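Local coordinates for protein glutathione s-transferase I (PDB 1AXD) that catalyses the conjugation of glutathione to electrophilic compounds, a reaction by which maize detoxifies herbicides, at residues A18-E23 with L160-L165; L14-T19 with V168-C173. All coordinates share one frame; numbering follows the deposited sequence.

Contact 1: A18-E23 with L160-L165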
loop_
_atom_site.group_PDB
_atom_site.type_symbol
_atom_site.label_atom_id
_atom_site.label_comp_id
_atom_site.label_asym_id
_atom_site.label_seq_id
_atom_site.Cartn_x
_atom_site.Cartn_y
_atom_site.Cartn_z
ATOM N N ALA A 18 2.495 -14.800 7.314
ATOM C CA ALA A 18 2.692 -16.242 7.460
ATOM C C ALA A 18 2.564 -16.928 6.153
ATOM O O ALA A 18 3.287 -17.874 5.914
ATOM C CB ALA A 18 1.717 -16.821 8.497
ATOM N N THR A 19 1.699 -16.433 5.272
ATOM C CA THR A 19 1.518 -17.039 3.957
ATOM C C THR A 19 2.786 -16.962 3.141
ATOM O O THR A 19 3.194 -17.960 2.577
ATOM C CB THR A 19 0.420 -16.327 3.156
ATOM O OG1 THR A 19 -0.755 -16.211 3.959
ATOM C CG2 THR A 19 0.084 -17.126 1.875
ATOM N N ALA A 20 3.393 -15.782 3.065
ATOM C CA ALA A 20 4.614 -15.591 2.291
ATOM C C ALA A 20 5.800 -16.317 2.894
ATOM O O ALA A 20 6.617 -16.850 2.154
ATOM C CB ALA A 20 4.895 -14.085 2.127
ATOM N N LEU A 21 5.883 -16.357 4.219
ATOM C CA LEU A 21 6.987 -17.019 4.884
ATOM C C LEU A 21 6.907 -18.484 4.627
ATOM O O LEU A 21 7.923 -19.105 4.357
ATOM C CB LEU A 21 6.947 -16.700 6.375
ATOM C CG LEU A 21 7.310 -15.240 6.729
ATOM C CD1 LEU A 21 6.741 -14.832 8.101
ATOM C CD2 LEU A 21 8.828 -15.045 6.716
ATOM N N GLU A 22 5.695 -19.027 4.645
ATOM C CA GLU A 22 5.473 -20.448 4.389
ATOM C C GLU A 22 5.805 -20.815 2.962
ATOM O O GLU A 22 6.300 -21.902 2.723
ATOM C CB GLU A 22 4.014 -20.821 4.673
ATOM C CG GLU A 22 3.618 -20.818 6.146
ATOM C CD GLU A 22 4.317 -21.898 6.965
ATOM O OE1 GLU A 22 4.808 -22.875 6.370
ATOM O OE2 GLU A 22 4.362 -21.783 8.208
ATOM N N GLU A 23 5.513 -19.923 2.025
ATOM C CA GLU A 23 5.755 -20.158 0.608
ATOM C C GLU A 23 7.224 -20.009 0.244
ATOM O O GLU A 23 7.720 -20.762 -0.582
ATOM C CB GLU A 23 4.885 -19.201 -0.215
ATOM C CG GLU A 23 4.886 -19.452 -1.711
ATOM C CD GLU A 23 4.216 -20.761 -2.119
ATOM O OE1 GLU A 23 3.078 -21.031 -1.675
ATOM O OE2 GLU A 23 4.824 -21.512 -2.909
ATOM N N LEU A 160 2.910 -17.465 -10.490
ATOM C CA LEU A 160 2.472 -17.120 -9.141
ATOM C C LEU A 160 3.424 -16.063 -8.658
ATOM O O LEU A 160 4.588 -16.099 -9.025
ATOM C CB LEU A 160 2.544 -18.331 -8.200
ATOM C CG LEU A 160 2.090 -18.159 -6.744
ATOM C CD1 LEU A 160 0.563 -18.166 -6.655
ATOM C CD2 LEU A 160 2.636 -19.311 -5.898
ATOM N N SER A 161 2.935 -15.129 -7.849
ATOM C CA SER A 161 3.760 -14.058 -7.309
ATOM C C SER A 161 3.186 -13.608 -5.991
ATOM O O SER A 161 2.164 -14.145 -5.559
ATOM C CB SER A 161 3.785 -12.890 -8.289
ATOM O OG SER A 161 2.484 -12.343 -8.448
ATOM N N LEU A 162 3.823 -12.619 -5.366
ATOM C CA LEU A 162 3.369 -12.073 -4.088
ATOM C C LEU A 162 2.016 -11.460 -4.222
ATOM O O LEU A 162 1.296 -11.385 -3.240
ATOM C CB LEU A 162 4.354 -11.028 -3.572
ATOM C CG LEU A 162 5.089 -11.404 -2.299
ATOM C CD1 LEU A 162 5.816 -10.174 -1.780
ATOM C CD2 LEU A 162 4.079 -11.877 -1.262
ATOM N N ALA A 163 1.653 -11.042 -5.428
ATOM C CA ALA A 163 0.342 -10.449 -5.660
ATOM C C ALA A 163 -0.732 -11.433 -5.315
ATOM O O ALA A 163 -1.714 -11.045 -4.709
ATOM C CB ALA A 163 0.217 -9.974 -7.124
ATOM N N ASP A 164 -0.526 -12.708 -5.649
ATOM C CA ASP A 164 -1.506 -13.755 -5.376
ATOM C C ASP A 164 -1.597 -14.149 -3.944
ATOM O O ASP A 164 -2.685 -14.117 -3.403
ATOM C CB ASP A 164 -1.223 -14.972 -6.238
ATOM C CG ASP A 164 -1.234 -14.640 -7.701
ATOM O OD1 ASP A 164 -2.323 -14.651 -8.310
ATOM O OD2 ASP A 164 -0.155 -14.327 -8.243
ATOM N N LEU A 165 -0.467 -14.493 -3.321
ATOM C CA LEU A 165 -0.422 -14.900 -1.909
ATOM C C LEU A 165 -0.953 -13.835 -0.989
ATOM O O LEU A 165 -1.552 -14.163 0.024
ATOM C CB LEU A 165 1.012 -15.233 -1.465
ATOM C CG LEU A 165 1.872 -16.372 -2.022
ATOM C CD1 LEU A 165 0.980 -17.538 -2.465
ATOM C CD2 LEU A 165 2.710 -15.885 -3.183
#
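T19 turns its methyl to L165 because CG2 stands anti to its own backbone N. The two side chains cross obliquely, T19 CG2 lying 3.9 Å from L165 CB and equally near the L165 carbonyl oxygen. E23 also extends from the backbone, CG anti to N (chi1 -172°), then bends at chi2. It crosses L165 at about a right angle, with E23 OE1 4.2 Å from L165 CD1, and E23 OE2 passes L160 CD2. The carboxylate itself is held from outside: OE1 bonds to S201, and OE2 forms a salt bridge with R199. A20 CB meets L162 CD2 at 4.1 Å, an apolar touch of a methyl on a leucine branch. The start of helix 162-165 is fixed by a capping box: D164 OD2 takes the S161 N-H on its anti side at 3.2 Å, and S161 OG accepts weakly from A163 N. The contact joins the thioredoxin-like domain to the helical domain. C71 of helix 67-78 touches A20 and L162, V205 of helix 200-208 packs on T19, and E22 bonds to Y28 of strand 28-31.

Contact 2: L14-T19 with V168-C173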
loop_
_atom_site.group_PDB
_atom_site.type_symbol
_atom_site.label_atom_id
_atom_site.label_comp_id
_atom_site.label_asym_id
_atom_site.label_seq_id
_atom_site.Cartn_x
_atom_site.Cartn_y
_atom_site.Cartn_z
ATOM N N LEU A 14 -1.247 -10.653 10.078
ATOM C CA LEU A 14 -0.099 -11.470 10.435
ATOM C C LEU A 14 -0.102 -12.702 9.620
ATOM O O LEU A 14 0.965 -13.249 9.348
ATOM C CB LEU A 14 -0.157 -11.854 11.904
ATOM C CG LEU A 14 -0.868 -10.826 12.757
ATOM C CD1 LEU A 14 -0.868 -11.288 14.172
ATOM C CD2 LEU A 14 -0.188 -9.491 12.671
ATOM N N THR A 15 -1.288 -13.185 9.254
ATOM C CA THR A 15 -1.365 -14.383 8.441
ATOM C C THR A 15 -1.030 -14.066 7.010
ATOM O O THR A 15 -0.725 -14.964 6.260
ATOM C CB THR A 15 -2.703 -15.140 8.627
ATOM O OG1 THR A 15 -3.812 -14.259 8.414
ATOM C CG2 THR A 15 -2.786 -15.678 10.061
ATOM N N ARG A 16 -1.022 -12.794 6.641
ATOM C CA ARG A 16 -0.623 -12.421 5.286
ATOM C C ARG A 16 0.886 -12.698 5.247
ATOM O O ARG A 16 1.372 -13.256 4.282
ATOM C CB ARG A 16 -0.919 -10.934 5.015
ATOM C CG ARG A 16 -0.651 -10.500 3.577
ATOM C CD ARG A 16 -1.153 -9.101 3.265
ATOM N NE ARG A 16 -2.599 -8.944 3.441
ATOM C CZ ARG A 16 -3.158 -8.111 4.316
ATOM N NH1 ARG A 16 -2.402 -7.361 5.102
ATOM N NH2 ARG A 16 -4.473 -8.007 4.398
ATOM N N CYS A 17 1.582 -12.371 6.335
ATOM C CA CYS A 17 3.016 -12.591 6.471
ATOM C C CYS A 17 3.301 -14.054 6.554
ATOM O O CYS A 17 4.277 -14.498 5.969
ATOM C CB CYS A 17 3.537 -11.931 7.748
ATOM S SG CYS A 17 3.241 -10.178 7.863
ATOM N N ALA A 18 2.495 -14.800 7.314
ATOM C CA ALA A 18 2.692 -16.242 7.460
ATOM C C ALA A 18 2.564 -16.928 6.153
ATOM O O ALA A 18 3.287 -17.874 5.914
ATOM C CB ALA A 18 1.717 -16.821 8.497
ATOM N N THR A 19 1.699 -16.433 5.272
ATOM C CA THR A 19 1.518 -17.039 3.957
ATOM C C THR A 19 2.786 -16.962 3.141
ATOM O O THR A 19 3.194 -17.960 2.577
ATOM C CB THR A 19 0.420 -16.327 3.156
ATOM O OG1 THR A 19 -0.755 -16.211 3.959
ATOM C CG2 THR A 19 0.084 -17.126 1.875
ATOM N N VAL A 168 -4.633 -14.294 0.197
ATOM C CA VAL A 168 -5.192 -15.419 0.916
ATOM C C VAL A 168 -5.761 -15.191 2.270
ATOM O O VAL A 168 -6.919 -15.534 2.460
ATOM C CB VAL A 168 -4.302 -16.714 0.862
ATOM C CG1 VAL A 168 -3.660 -16.879 -0.521
ATOM C CG2 VAL A 168 -3.280 -16.752 1.968
ATOM N N SER A 169 -5.015 -14.559 3.184
ATOM C CA SER A 169 -5.486 -14.330 4.560
ATOM C C SER A 169 -6.867 -13.704 4.683
ATOM O O SER A 169 -7.614 -14.101 5.564
ATOM C CB SER A 169 -4.463 -13.540 5.379
ATOM O OG SER A 169 -4.259 -12.258 4.823
ATOM N N VAL A 170 -7.197 -12.715 3.854
ATOM C CA VAL A 170 -8.534 -12.134 3.918
ATOM C C VAL A 170 -9.538 -13.010 3.226
ATOM O O VAL A 170 -10.670 -13.084 3.685
ATOM C CB VAL A 170 -8.630 -10.723 3.289
ATOM C CG1 VAL A 170 -7.908 -9.700 4.167
ATOM C CG2 VAL A 170 -8.083 -10.722 1.867
ATOM N N THR A 171 -9.145 -13.675 2.139
ATOM C CA THR A 171 -10.070 -14.523 1.402
ATOM C C THR A 171 -10.408 -15.756 2.151
ATOM O O THR A 171 -11.532 -16.207 2.066
ATOM C CB THR A 171 -9.567 -14.843 -0.008
ATOM O OG1 THR A 171 -9.195 -13.621 -0.648
ATOM C CG2 THR A 171 -10.691 -15.469 -0.851
ATOM N N LEU A 172 -9.474 -16.285 2.926
ATOM C CA LEU A 172 -9.760 -17.466 3.731
ATOM C C LEU A 172 -10.850 -17.105 4.698
ATOM O O LEU A 172 -11.751 -17.903 4.904
ATOM C CB LEU A 172 -8.522 -17.927 4.499
ATOM C CG LEU A 172 -7.625 -18.908 3.755
ATOM C CD1 LEU A 172 -6.397 -19.276 4.611
ATOM C CD2 LEU A 172 -8.452 -20.153 3.437
ATOM N N CYS A 173 -10.784 -15.905 5.272
ATOM C CA CYS A 173 -11.803 -15.455 6.208
ATOM C C CYS A 173 -13.107 -15.357 5.510
ATOM O O CYS A 173 -14.093 -15.845 6.023
ATOM C CB CYS A 173 -11.438 -14.104 6.808
ATOM S SG CYS A 173 -10.195 -14.181 8.088
HETATM O O HOH W 1 -4.803 -11.081 2.745
#
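T19 and V168 meet tip to tip, V168 CG2 lying 3.4 Å from T19 CG2 and just as near its OG1, a close approach where two helices of the GST fold cross between the domains. The axes of the short segments 14-19, in the thioredoxin-like domain, and 168-173, in the helical domain, come within 8.7 Å, with 117° between their N-to-C directions. S169 points its side chain between T15 and R16. Its CB sits 3.2 Å from T15 OG1, and its hydroxyl, held between its own backbone N and carbonyl carbon (chi1 62°), lies over the start of the R16 chain, S169 OG being 3.6 Å from R16 CB. That hydroxyl is bonded to the W12 carbonyl, and T15 OG1 to that of S11, which ties both to the loop before the helix. R16 extends past S169, bends at chi3 and brings its guanidinium edge to V170 CG1, near the plane, 3.8 Å from R16 NH2. A water accepts from R16 NE and V170 N and bridges the helices. Within 14-19, the T15 carbonyl oxygen accepts twice, from T19 N and, at 2.6 Å, from T19 OG1, with a C=O...donor angle of 154°.

Contacts 1 and 2 lie along one side of helix 14-24, their centres about 9 Å apart, and together join it to two helices that follow each other in the helical domain, 162-165 and 168-174. T19 serves both: its methyl takes part in each, while its hydroxyl oxygen meets only the 168-173 side. The centre of contact 2 is about 4 Å from the chain centre, that of contact 1 about 8 Å. In this family glutathione binds mainly to the thioredoxin-like domain, near the N-terminal end of its first helix; contact 2, which uses the earlier part of that helix, is therefore probably nearer that site than contact 1.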